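Long-range contacts in STU0660 (Streptococcus thermophilus, PDB 3ZTH), which probably binds DNA, as a large Csn2 protein involved in CRISPR-mediated bacterial immunity, and carries bound magnesium: residues A[207-216]-A[236-245]; A[289-300]-A[310-321]. One frame throughout, in Å; residues are numbered along the deposited sequence.

Contact 1: A[207-216]-A[236-245]; sequences DGFISEESYT and LFPSDQGYLK. With MG (magnesium ion), chain C.
The phenol ring of Y243 lies sandwiched between two acidic side chains of 207-216. D207 takes one face: its CB sits 3.8 Å from the ring centroid, almost squarely over it, and its carboxylate is stacked over the ring with the two planes 19° apart. E212 takes the opposite face through the methylene CG, while its carboxylate is turned steeply against the ring. A third neighbour, Y215, receives the edge of Y243 on the face of its own ring, a T-shaped pair with centroids 5.1 Å apart and planes at 83°. At the far end of the ring, Y243 OH donates to I210 O over 2.6 Å, in the carbonyl plane, and that same carbonyl also accepts from N28 of the second subunit. The contact belongs to the beta-alpha-beta unit of strand 199-204, helix 212-228 and strand 232-237, within a sheet consistent with the P-loop NTPase clan. It joins the turn entering the helix to the loop leaving the last strand. In that loop S239 grips D207 OD2 twice, its backbone N at 2.7 Å nearly along the C-O axis and its OG at 3.0 Å on the anti lone pair, two donors on one oxygen that would limit rotation of the stacked carboxylate. CG of D207 lies beside its backbone N (chi1 -69°), which lets the one side chain serve both ring and loop. Further along, one water bridges E212 O, G242 O and K245 NZ, and another links Y215 OH to Y243 O. D240, which follows S239, sets its CB away from 207-216 and binds magnesium through OD2 at 2.4 Å, with Q26 completing the site's protein residues. E212 is a magnesium ligand in a structure of this protein, but here no ion occupies that position in this chain.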
loop_
_atom_site.group_PDB
_atom_site.type_symbol
_atom_site.label_atom_id
_atom_site.label_comp_id
_atom_site.label_asym_id
_atom_site.label_seq_id
_atom_site.Cartn_x
_atom_site.Cartn_y
_atom_site.Cartn_z
ATOM N N ASP A 207 37.353 -11.863 -0.918
ATOM C CA ASP A 207 38.733 -12.096 -1.335
ATOM C C ASP A 207 39.112 -11.307 -2.578
ATOM O O ASP A 207 40.229 -10.803 -2.689
ATOM C CB ASP A 207 38.978 -13.571 -1.650
ATOM C CG ASP A 207 38.936 -14.434 -0.433
ATOM O OD1 ASP A 207 39.031 -13.879 0.681
ATOM O OD2 ASP A 207 38.823 -15.668 -0.587
ATOM N N GLY A 208 38.187 -11.221 -3.525
ATOM C CA GLY A 208 38.486 -10.521 -4.754
ATOM C C GLY A 208 38.605 -9.023 -4.620
ATOM O O GLY A 208 39.198 -8.377 -5.480
ATOM N N PHE A 209 38.067 -8.467 -3.538
ATOM C CA PHE A 209 38.089 -7.021 -3.347
ATOM C C PHE A 209 39.253 -6.445 -2.548
ATOM O O PHE A 209 39.389 -5.231 -2.452
ATOM C CB PHE A 209 36.764 -6.567 -2.734
ATOM C CG PHE A 209 35.551 -7.150 -3.412
ATOM C CD1 PHE A 209 35.591 -7.502 -4.765
ATOM C CD2 PHE A 209 34.355 -7.319 -2.706
ATOM C CE1 PHE A 209 34.458 -8.012 -5.407
ATOM C CE2 PHE A 209 33.213 -7.826 -3.335
ATOM C CZ PHE A 209 33.263 -8.174 -4.690
ATOM N N ILE A 210 40.091 -7.297 -1.975
ATOM C CA ILE A 210 41.238 -6.802 -1.229
ATOM C C ILE A 210 42.458 -7.654 -1.505
ATOM O O ILE A 210 42.338 -8.819 -1.876
ATOM C CB ILE A 210 40.978 -6.770 0.294
ATOM C CG1 ILE A 210 40.686 -8.172 0.820
ATOM C CG2 ILE A 210 39.797 -5.859 0.596
ATOM C CD1 ILE A 210 40.456 -8.188 2.316
ATOM N N SER A 211 43.634 -7.062 -1.331
ATOM C CA SER A 211 44.896 -7.756 -1.567
ATOM C C SER A 211 45.108 -8.886 -0.570
ATOM O O SER A 211 44.390 -8.998 0.426
ATOM C CB SER A 211 46.066 -6.776 -1.453
ATOM O OG SER A 211 46.255 -6.358 -0.108
ATOM N N GLU A 212 46.099 -9.723 -0.839
ATOM C CA GLU A 212 46.404 -10.819 0.067
ATOM C C GLU A 212 46.901 -10.246 1.398
ATOM O O GLU A 212 46.639 -10.808 2.455
ATOM C CB GLU A 212 47.455 -11.747 -0.560
ATOM C CG GLU A 212 46.861 -12.802 -1.497
ATOM C CD GLU A 212 47.905 -13.506 -2.349
ATOM O OE1 GLU A 212 48.974 -13.878 -1.813
ATOM O OE2 GLU A 212 47.648 -13.699 -3.559
ATOM N N GLU A 213 47.602 -9.117 1.345
ATOM C CA GLU A 213 48.112 -8.485 2.559
ATOM C C GLU A 213 46.980 -7.965 3.448
ATOM O O GLU A 213 46.992 -8.170 4.666
ATOM C CB GLU A 213 49.039 -7.321 2.215
ATOM C CG GLU A 213 50.351 -7.706 1.556
ATOM C CD GLU A 213 50.163 -8.383 0.209
ATOM O OE1 GLU A 213 49.305 -7.922 -0.582
ATOM O OE2 GLU A 213 50.888 -9.372 -0.057
ATOM N N SER A 214 46.013 -7.277 2.848
ATOM C CA SER A 214 44.897 -6.749 3.624
ATOM C C SER A 214 44.106 -7.887 4.252
ATOM O O SER A 214 43.740 -7.830 5.428
ATOM C CB SER A 214 43.967 -5.899 2.746
ATOM O OG SER A 214 44.537 -4.629 2.458
ATOM N N TYR A 215 43.859 -8.930 3.470
ATOM C CA TYR A 215 43.100 -10.061 3.965
ATOM C C TYR A 215 43.724 -10.646 5.236
ATOM O O TYR A 215 43.022 -11.016 6.181
ATOM C CB TYR A 215 42.986 -11.130 2.883
ATOM C CG TYR A 215 42.052 -12.234 3.293
ATOM C CD1 TYR A 215 40.681 -12.127 3.059
ATOM C CD2 TYR A 215 42.518 -13.351 3.988
ATOM C CE1 TYR A 215 39.802 -13.095 3.504
ATOM C CE2 TYR A 215 41.640 -14.331 4.439
ATOM C CZ TYR A 215 40.283 -14.194 4.192
ATOM O OH TYR A 215 39.403 -15.159 4.618
ATOM N N THR A 216 45.048 -10.725 5.250
ATOM C CA THR A 216 45.783 -11.229 6.401
ATOM C C THR A 216 45.443 -10.367 7.639
ATOM O O THR A 216 45.284 -10.878 8.749
ATOM C CB THR A 216 47.295 -11.177 6.097
ATOM O OG1 THR A 216 47.578 -12.065 5.009
ATOM C CG2 THR A 216 48.130 -11.565 7.309
ATOM N N LEU A 236 33.783 -18.956 6.072
ATOM C CA LEU A 236 34.346 -18.256 4.920
ATOM C C LEU A 236 34.389 -19.148 3.670
ATOM O O LEU A 236 34.441 -20.371 3.775
ATOM C CB LEU A 236 35.772 -17.792 5.247
ATOM C CG LEU A 236 36.022 -17.154 6.629
ATOM C CD1 LEU A 236 37.517 -16.933 6.830
ATOM C CD2 LEU A 236 35.277 -15.839 6.758
ATOM N N PHE A 237 34.357 -18.523 2.496
ATOM C CA PHE A 237 34.437 -19.225 1.211
ATOM C C PHE A 237 35.625 -18.609 0.477
ATOM O O PHE A 237 35.456 -17.750 -0.398
ATOM C CB PHE A 237 33.164 -19.006 0.390
ATOM C CG PHE A 237 31.956 -19.694 0.948
ATOM C CD1 PHE A 237 31.241 -19.128 2.002
ATOM C CD2 PHE A 237 31.531 -20.908 0.424
ATOM C CE1 PHE A 237 30.120 -19.756 2.524
ATOM C CE2 PHE A 237 30.409 -21.547 0.934
ATOM C CZ PHE A 237 29.699 -20.969 1.991
ATOM N N PRO A 238 36.849 -19.025 0.838
ATOM C CA PRO A 238 38.076 -18.508 0.217
ATOM C C PRO A 238 38.236 -18.859 -1.250
ATOM O O PRO A 238 37.711 -19.867 -1.719
ATOM C CB PRO A 238 39.189 -19.129 1.057
ATOM C CG PRO A 238 38.535 -19.405 2.370
ATOM C CD PRO A 238 37.172 -19.912 1.968
ATOM N N SER A 239 38.974 -18.011 -1.960
ATOM C CA SER A 239 39.271 -18.214 -3.376
ATOM C C SER A 239 40.266 -19.366 -3.450
ATOM O O SER A 239 40.771 -19.829 -2.429
ATOM C CB SER A 239 39.928 -16.970 -3.969
ATOM O OG SER A 239 39.262 -15.798 -3.546
ATOM N N ASP A 240 40.575 -19.808 -4.660
ATOM C CA ASP A 240 41.507 -20.911 -4.837
ATOM C C ASP A 240 42.960 -20.603 -4.471
ATOM O O ASP A 240 43.723 -21.520 -4.142
ATOM C CB ASP A 240 41.460 -21.398 -6.284
ATOM C CG ASP A 240 40.148 -22.066 -6.630
ATOM O OD1 ASP A 240 39.252 -22.129 -5.762
ATOM O OD2 ASP A 240 40.021 -22.531 -7.784
ATOM N N GLN A 241 43.359 -19.334 -4.516
ATOM C CA GLN A 241 44.749 -19.024 -4.219
ATOM C C GLN A 241 45.033 -17.783 -3.383
ATOM O O GLN A 241 44.451 -16.729 -3.588
ATOM C CB GLN A 241 45.534 -18.955 -5.538
ATOM C CG GLN A 241 47.031 -18.693 -5.382
ATOM C CD GLN A 241 47.380 -17.204 -5.306
ATOM O OE1 GLN A 241 48.377 -16.814 -4.682
ATOM N NE2 GLN A 241 46.567 -16.369 -5.956
ATOM N N GLY A 242 45.939 -17.934 -2.424
ATOM C CA GLY A 242 46.340 -16.815 -1.589
ATOM C C GLY A 242 45.461 -16.313 -0.454
ATOM O O GLY A 242 45.803 -15.290 0.141
ATOM N N TYR A 243 44.361 -16.997 -0.137
ATOM C CA TYR A 243 43.486 -16.547 0.949
ATOM C C TYR A 243 43.199 -17.572 2.047
ATOM O O TYR A 243 42.976 -17.212 3.203
ATOM C CB TYR A 243 42.174 -16.010 0.377
ATOM C CG TYR A 243 42.388 -14.729 -0.393
ATOM C CD1 TYR A 243 42.796 -14.754 -1.727
ATOM C CD2 TYR A 243 42.276 -13.495 0.239
ATOM C CE1 TYR A 243 43.090 -13.586 -2.403
ATOM C CE2 TYR A 243 42.570 -12.319 -0.426
ATOM C CZ TYR A 243 42.977 -12.368 -1.746
ATOM O OH TYR A 243 43.270 -11.199 -2.412
ATOM N N LEU A 244 43.207 -18.849 1.683
ATOM C CA LEU A 244 42.968 -19.912 2.648
ATOM C C LEU A 244 44.075 -19.900 3.709
ATOM O O LEU A 244 45.256 -19.897 3.375
ATOM C CB LEU A 244 42.960 -21.258 1.927
ATOM C CG LEU A 244 42.737 -22.512 2.765
ATOM C CD1 LEU A 244 41.348 -22.466 3.404
ATOM C CD2 LEU A 244 42.902 -23.744 1.874
ATOM N N LYS A 245 43.694 -19.882 4.983
ATOM C CA LYS A 245 44.668 -19.876 6.078
ATOM C C LYS A 245 44.576 -21.196 6.833
ATOM O O LYS A 245 43.509 -21.552 7.331
ATOM C CB LYS A 245 44.384 -18.727 7.061
ATOM C CG LYS A 245 44.388 -17.337 6.448
ATOM C CD LYS A 245 45.742 -17.002 5.829
ATOM C CE LYS A 245 45.685 -15.690 5.052
ATOM N NZ LYS A 245 46.981 -15.349 4.380
HETATM MG MG MG C . 38.150 -22.810 -9.301
HETATM O O HOH W 1 35.566 -14.759 -0.906
HETATM O O HOH W 2 46.038 -13.451 2.440
HETATM O O HOH W 3 40.814 -17.520 4.422
HETATM O O HOH W 4 36.432 -23.093 -10.951
HETATM O O HOH W 5 37.072 -23.415 -7.158
HETATM O O HOH W 6 40.144 -22.702 -10.734
#

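Contact 2: A[289-300]-A[310-321]; sequences FRMSLETVTPYL and LSLVDSVILNIL
The ring of F289 meets CG2 of I317 at a slant, its CE1 4.2 Å from that methyl, while Y271 of helix 267-277 packs edge-to-face with the same ring. A second flat group, the carboxylate of D314, is approached by S292 from the side of OD1 turned away from the other oxygen. S292 OG donates to D314 OD1 over 2.8 Å, from 34° out of the carboxylate plane. These residues belong to a helix-loop-helix pair: helix 289-296 and helix 312-321 cross at -75°, their axes 9.4 Å apart at closest approach. The first helix runs into a 3-10 turn at 297-299, and residues 301-309 hold neither helix nor strand. So steep a crossing confines close packing to a short patch, and the polar bond is set among apolar contacts, with F289 to one side and V296 and L300 further along the chain. S292 OG, pointing anti to its backbone nitrogen (chi1 180°), also lies against I317. V296 directs CG2 at the turn of helix 312-321, 3.4 Å from D314 O, and L310 closes in on the same valine. L300 slides antiparallel past L318, and its CD2 comes 3.4 Å from L318 CD1 before reaching L321 CB. L293 crosses L321 at about a right angle, the two CD1 methyls 3.5 Å apart. S309 of the second subunit forms a hydrogen bond with D314 OD2 through its OG. D314 OD2 also accepts a hydrogen bond from a water 2.8 Å away, and that water lies 2.7 Å from T295 OG1.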
loop_
_atom_site.group_PDB
_atom_site.type_symbol
_atom_site.label_atom_id
_atom_site.label_comp_id
_atom_site.label_asym_id
_atom_site.label_seq_id
_atom_site.Cartn_x
_atom_site.Cartn_y
_atom_site.Cartn_z
ATOM N N PHE A 289 55.582 -27.352 4.658
ATOM C CA PHE A 289 54.493 -28.268 4.398
ATOM C C PHE A 289 53.173 -27.537 4.561
ATOM O O PHE A 289 52.278 -27.654 3.731
ATOM C CB PHE A 289 54.535 -29.444 5.376
ATOM C CG PHE A 289 53.291 -30.271 5.360
ATOM C CD1 PHE A 289 52.973 -31.051 4.247
ATOM C CD2 PHE A 289 52.400 -30.223 6.423
ATOM C CE1 PHE A 289 51.782 -31.772 4.196
ATOM C CE2 PHE A 289 51.201 -30.943 6.381
ATOM C CZ PHE A 289 50.894 -31.717 5.264
ATOM N N ARG A 290 53.065 -26.784 5.647
ATOM C CA ARG A 290 51.851 -26.046 5.958
ATOM C C ARG A 290 51.469 -25.118 4.808
ATOM O O ARG A 290 50.296 -24.971 4.473
ATOM C CB ARG A 290 52.060 -25.249 7.239
ATOM C CG ARG A 290 50.794 -24.784 7.894
ATOM C CD ARG A 290 51.122 -23.789 8.971
ATOM N NE ARG A 290 51.804 -22.625 8.410
ATOM C CZ ARG A 290 51.227 -21.722 7.618
ATOM N NH1 ARG A 290 49.949 -21.840 7.289
ATOM N NH2 ARG A 290 51.929 -20.697 7.153
HETATM N N MSE A 291 52.468 -24.492 4.205
HETATM C CA MSE A 291 52.224 -23.597 3.087
HETATM C C MSE A 291 51.867 -24.350 1.819
HETATM O O MSE A 291 51.042 -23.901 1.031
HETATM C CB MSE A 291 53.442 -22.734 2.841
HETATM C CG MSE A 291 53.586 -21.645 3.856
HETATM SE SE MSE A 291 54.843 -20.383 3.193
HETATM C CE MSE A 291 56.483 -21.362 3.582
ATOM N N SER A 292 52.509 -25.490 1.618
ATOM C CA SER A 292 52.231 -26.309 0.459
ATOM C C SER A 292 50.778 -26.757 0.585
ATOM O O SER A 292 50.040 -26.812 -0.400
ATOM C CB SER A 292 53.171 -27.513 0.441
ATOM O OG SER A 292 52.916 -28.337 -0.681
ATOM N N LEU A 293 50.373 -27.050 1.820
ATOM C CA LEU A 293 49.017 -27.489 2.125
ATOM C C LEU A 293 47.985 -26.382 1.853
ATOM O O LEU A 293 46.854 -26.653 1.439
ATOM C CB LEU A 293 48.947 -27.938 3.588
ATOM C CG LEU A 293 47.611 -28.441 4.145
ATOM C CD1 LEU A 293 47.168 -29.746 3.442
ATOM C CD2 LEU A 293 47.782 -28.659 5.640
ATOM N N GLU A 294 48.379 -25.134 2.085
ATOM C CA GLU A 294 47.496 -23.997 1.848
ATOM C C GLU A 294 47.304 -23.757 0.352
ATOM O O GLU A 294 46.248 -23.323 -0.094
ATOM C CB GLU A 294 48.085 -22.747 2.483
ATOM C CG GLU A 294 47.230 -22.154 3.568
ATOM C CD GLU A 294 47.987 -21.140 4.412
ATOM O OE1 GLU A 294 48.733 -20.315 3.833
ATOM O OE2 GLU A 294 47.826 -21.169 5.651
ATOM N N THR A 295 48.344 -24.042 -0.413
ATOM C CA THR A 295 48.323 -23.866 -1.855
ATOM C C THR A 295 47.468 -24.896 -2.586
ATOM O O THR A 295 46.662 -24.556 -3.444
ATOM C CB THR A 295 49.748 -23.983 -2.429
ATOM O OG1 THR A 295 50.553 -22.910 -1.927
ATOM C CG2 THR A 295 49.722 -23.963 -3.957
ATOM N N VAL A 296 47.656 -26.158 -2.221
ATOM C CA VAL A 296 46.991 -27.277 -2.871
ATOM C C VAL A 296 45.599 -27.691 -2.415
ATOM O O VAL A 296 44.811 -28.197 -3.221
ATOM C CB VAL A 296 47.898 -28.527 -2.809
ATOM C CG1 VAL A 296 47.179 -29.710 -3.393
ATOM C CG2 VAL A 296 49.181 -28.279 -3.565
ATOM N N THR A 297 45.287 -27.495 -1.140
ATOM C CA THR A 297 43.981 -27.904 -0.633
ATOM C C THR A 297 42.780 -27.589 -1.532
ATOM O O THR A 297 41.913 -28.435 -1.732
ATOM C CB THR A 297 43.723 -27.324 0.758
ATOM O OG1 THR A 297 44.637 -27.919 1.690
ATOM C CG2 THR A 297 42.312 -27.620 1.197
ATOM N N PRO A 298 42.707 -26.367 -2.080
ATOM C CA PRO A 298 41.569 -26.034 -2.945
ATOM C C PRO A 298 41.432 -26.953 -4.170
ATOM O O PRO A 298 40.353 -27.051 -4.764
ATOM C CB PRO A 298 41.856 -24.586 -3.342
ATOM C CG PRO A 298 42.599 -24.066 -2.158
ATOM C CD PRO A 298 43.553 -25.183 -1.849
ATOM N N TYR A 299 42.515 -27.627 -4.543
ATOM C CA TYR A 299 42.489 -28.506 -5.709
ATOM C C TYR A 299 42.402 -29.996 -5.407
ATOM O O TYR A 299 42.488 -30.808 -6.314
ATOM C CB TYR A 299 43.720 -28.252 -6.578
ATOM C CG TYR A 299 43.787 -26.844 -7.095
ATOM C CD1 TYR A 299 42.927 -26.411 -8.105
ATOM C CD2 TYR A 299 44.674 -25.921 -6.537
ATOM C CE1 TYR A 299 42.945 -25.082 -8.549
ATOM C CE2 TYR A 299 44.701 -24.592 -6.970
ATOM C CZ TYR A 299 43.835 -24.181 -7.973
ATOM O OH TYR A 299 43.856 -22.872 -8.386
ATOM N N LEU A 300 42.227 -30.360 -4.144
ATOM C CA LEU A 300 42.151 -31.768 -3.779
ATOM C C LEU A 300 40.821 -32.382 -4.182
ATOM O O LEU A 300 39.835 -31.675 -4.355
ATOM C CB LEU A 300 42.354 -31.920 -2.270
ATOM C CG LEU A 300 43.705 -31.382 -1.791
ATOM C CD1 LEU A 300 43.788 -31.414 -0.278
ATOM C CD2 LEU A 300 44.823 -32.216 -2.417
ATOM N N LEU A 310 51.719 -25.762 -10.940
ATOM C CA LEU A 310 52.243 -25.840 -9.590
ATOM C C LEU A 310 53.724 -26.159 -9.595
ATOM O O LEU A 310 54.257 -26.666 -10.586
ATOM C CB LEU A 310 51.514 -26.927 -8.794
ATOM C CG LEU A 310 50.007 -26.803 -8.587
ATOM C CD1 LEU A 310 49.483 -28.060 -7.890
ATOM C CD2 LEU A 310 49.704 -25.558 -7.770
ATOM N N SER A 311 54.381 -25.855 -8.478
ATOM C CA SER A 311 55.796 -26.142 -8.323
ATOM C C SER A 311 55.917 -27.658 -8.192
ATOM O O SER A 311 54.945 -28.348 -7.881
ATOM C CB SER A 311 56.354 -25.477 -7.064
ATOM O OG SER A 311 55.852 -26.098 -5.888
ATOM N N LEU A 312 57.115 -28.166 -8.435
ATOM C CA LEU A 312 57.380 -29.585 -8.348
ATOM C C LEU A 312 56.985 -30.132 -6.966
ATOM O O LEU A 312 56.333 -31.173 -6.856
ATOM C CB LEU A 312 58.867 -29.819 -8.637
ATOM C CG LEU A 312 59.422 -31.246 -8.709
ATOM C CD1 LEU A 312 58.531 -32.145 -9.582
ATOM C CD2 LEU A 312 60.854 -31.177 -9.255
ATOM N N VAL A 313 57.361 -29.407 -5.919
ATOM C CA VAL A 313 57.066 -29.815 -4.548
ATOM C C VAL A 313 55.576 -29.807 -4.225
ATOM O O VAL A 313 55.065 -30.738 -3.583
ATOM C CB VAL A 313 57.811 -28.914 -3.526
ATOM C CG1 VAL A 313 57.224 -29.089 -2.133
ATOM C CG2 VAL A 313 59.287 -29.282 -3.506
ATOM N N ASP A 314 54.878 -28.763 -4.653
ATOM C CA ASP A 314 53.457 -28.695 -4.377
ATOM C C ASP A 314 52.708 -29.792 -5.127
ATOM O O ASP A 314 51.710 -30.325 -4.626
ATOM C CB ASP A 314 52.897 -27.311 -4.737
ATOM C CG ASP A 314 53.340 -26.219 -3.754
ATOM O OD1 ASP A 314 53.810 -26.549 -2.641
ATOM O OD2 ASP A 314 53.208 -25.021 -4.085
ATOM N N SER A 315 53.196 -30.145 -6.315
ATOM C CA SER A 315 52.562 -31.186 -7.130
ATOM C C SER A 315 52.685 -32.521 -6.415
ATOM O O SER A 315 51.757 -33.328 -6.417
ATOM C CB SER A 315 53.232 -31.286 -8.502
ATOM O OG SER A 315 53.172 -30.057 -9.196
ATOM N N VAL A 316 53.840 -32.747 -5.804
ATOM C CA VAL A 316 54.076 -33.980 -5.072
ATOM C C VAL A 316 53.138 -34.063 -3.869
ATOM O O VAL A 316 52.433 -35.059 -3.694
ATOM C CB VAL A 316 55.551 -34.060 -4.603
ATOM C CG1 VAL A 316 55.763 -35.263 -3.682
ATOM C CG2 VAL A 316 56.449 -34.172 -5.819
ATOM N N ILE A 317 53.140 -33.016 -3.043
ATOM C CA ILE A 317 52.288 -32.964 -1.859
ATOM C C ILE A 317 50.828 -33.168 -2.265
ATOM O O ILE A 317 50.089 -33.906 -1.617
ATOM C CB ILE A 317 52.439 -31.601 -1.139
ATOM C CG1 ILE A 317 53.880 -31.437 -0.657
ATOM C CG2 ILE A 317 51.450 -31.495 0.018
ATOM C CD1 ILE A 317 54.302 -32.475 0.343
ATOM N N LEU A 318 50.424 -32.515 -3.348
ATOM C CA LEU A 318 49.062 -32.642 -3.853
ATOM C C LEU A 318 48.729 -34.109 -4.125
ATOM O O LEU A 318 47.684 -34.611 -3.696
ATOM C CB LEU A 318 48.904 -31.808 -5.133
ATOM C CG LEU A 318 47.664 -31.858 -6.047
ATOM C CD1 LEU A 318 46.489 -32.515 -5.387
ATOM C CD2 LEU A 318 47.307 -30.451 -6.458
ATOM N N ASN A 319 49.625 -34.792 -4.831
ATOM C CA ASN A 319 49.428 -36.193 -5.171
ATOM C C ASN A 319 49.322 -37.059 -3.937
ATOM O O ASN A 319 48.443 -37.922 -3.839
ATOM C CB ASN A 319 50.577 -36.694 -6.048
ATOM C CG ASN A 319 50.437 -36.255 -7.493
ATOM O OD1 ASN A 319 49.527 -35.498 -7.839
ATOM N ND2 ASN A 319 51.335 -36.731 -8.347
ATOM N N ILE A 320 50.220 -36.830 -2.989
ATOM C CA ILE A 320 50.222 -37.606 -1.762
ATOM C C ILE A 320 48.943 -37.368 -0.970
ATOM O O ILE A 320 48.295 -38.324 -0.525
ATOM C CB ILE A 320 51.475 -37.279 -0.898
ATOM C CG1 ILE A 320 52.737 -37.718 -1.647
ATOM C CG2 ILE A 320 51.402 -37.999 0.426
ATOM C CD1 ILE A 320 54.045 -37.346 -0.965
ATOM N N LEU A 321 48.559 -36.100 -0.815
ATOM C CA LEU A 321 47.349 -35.780 -0.069
ATOM C C LEU A 321 46.143 -36.456 -0.683
ATOM O O LEU A 321 45.339 -37.071 0.030
ATOM C CB LEU A 321 47.129 -34.269 0.001
ATOM C CG LEU A 321 48.030 -33.554 1.013
ATOM C CD1 LEU A 321 47.813 -32.059 0.920
ATOM C CD2 LEU A 321 47.738 -34.058 2.425
HETATM O O HOH W 7 53.253 -23.124 -2.059
#

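In the fold
Near the N terminus, the chain forms strand 20-24, which later lies between strands 232-237 and 254-257. Contact 1 then closes the loop made by helix 212-228 and strand 232-237. The chain returns through strands 254-257 and 261-263 and helix 267-277 before contact 2 closes a shorter loop, with nine residues between its segments against nineteen. The two are in series, neither nested nor crossed, with centres about 18 Å apart. They nevertheless touch: D240 packs on P298 and Y299, and L244 and K245 on E294, tying the magnesium-bearing loop of the sheet to helix 286-296 and the 3-10 turn after it. Both contacts also reach the second subunit.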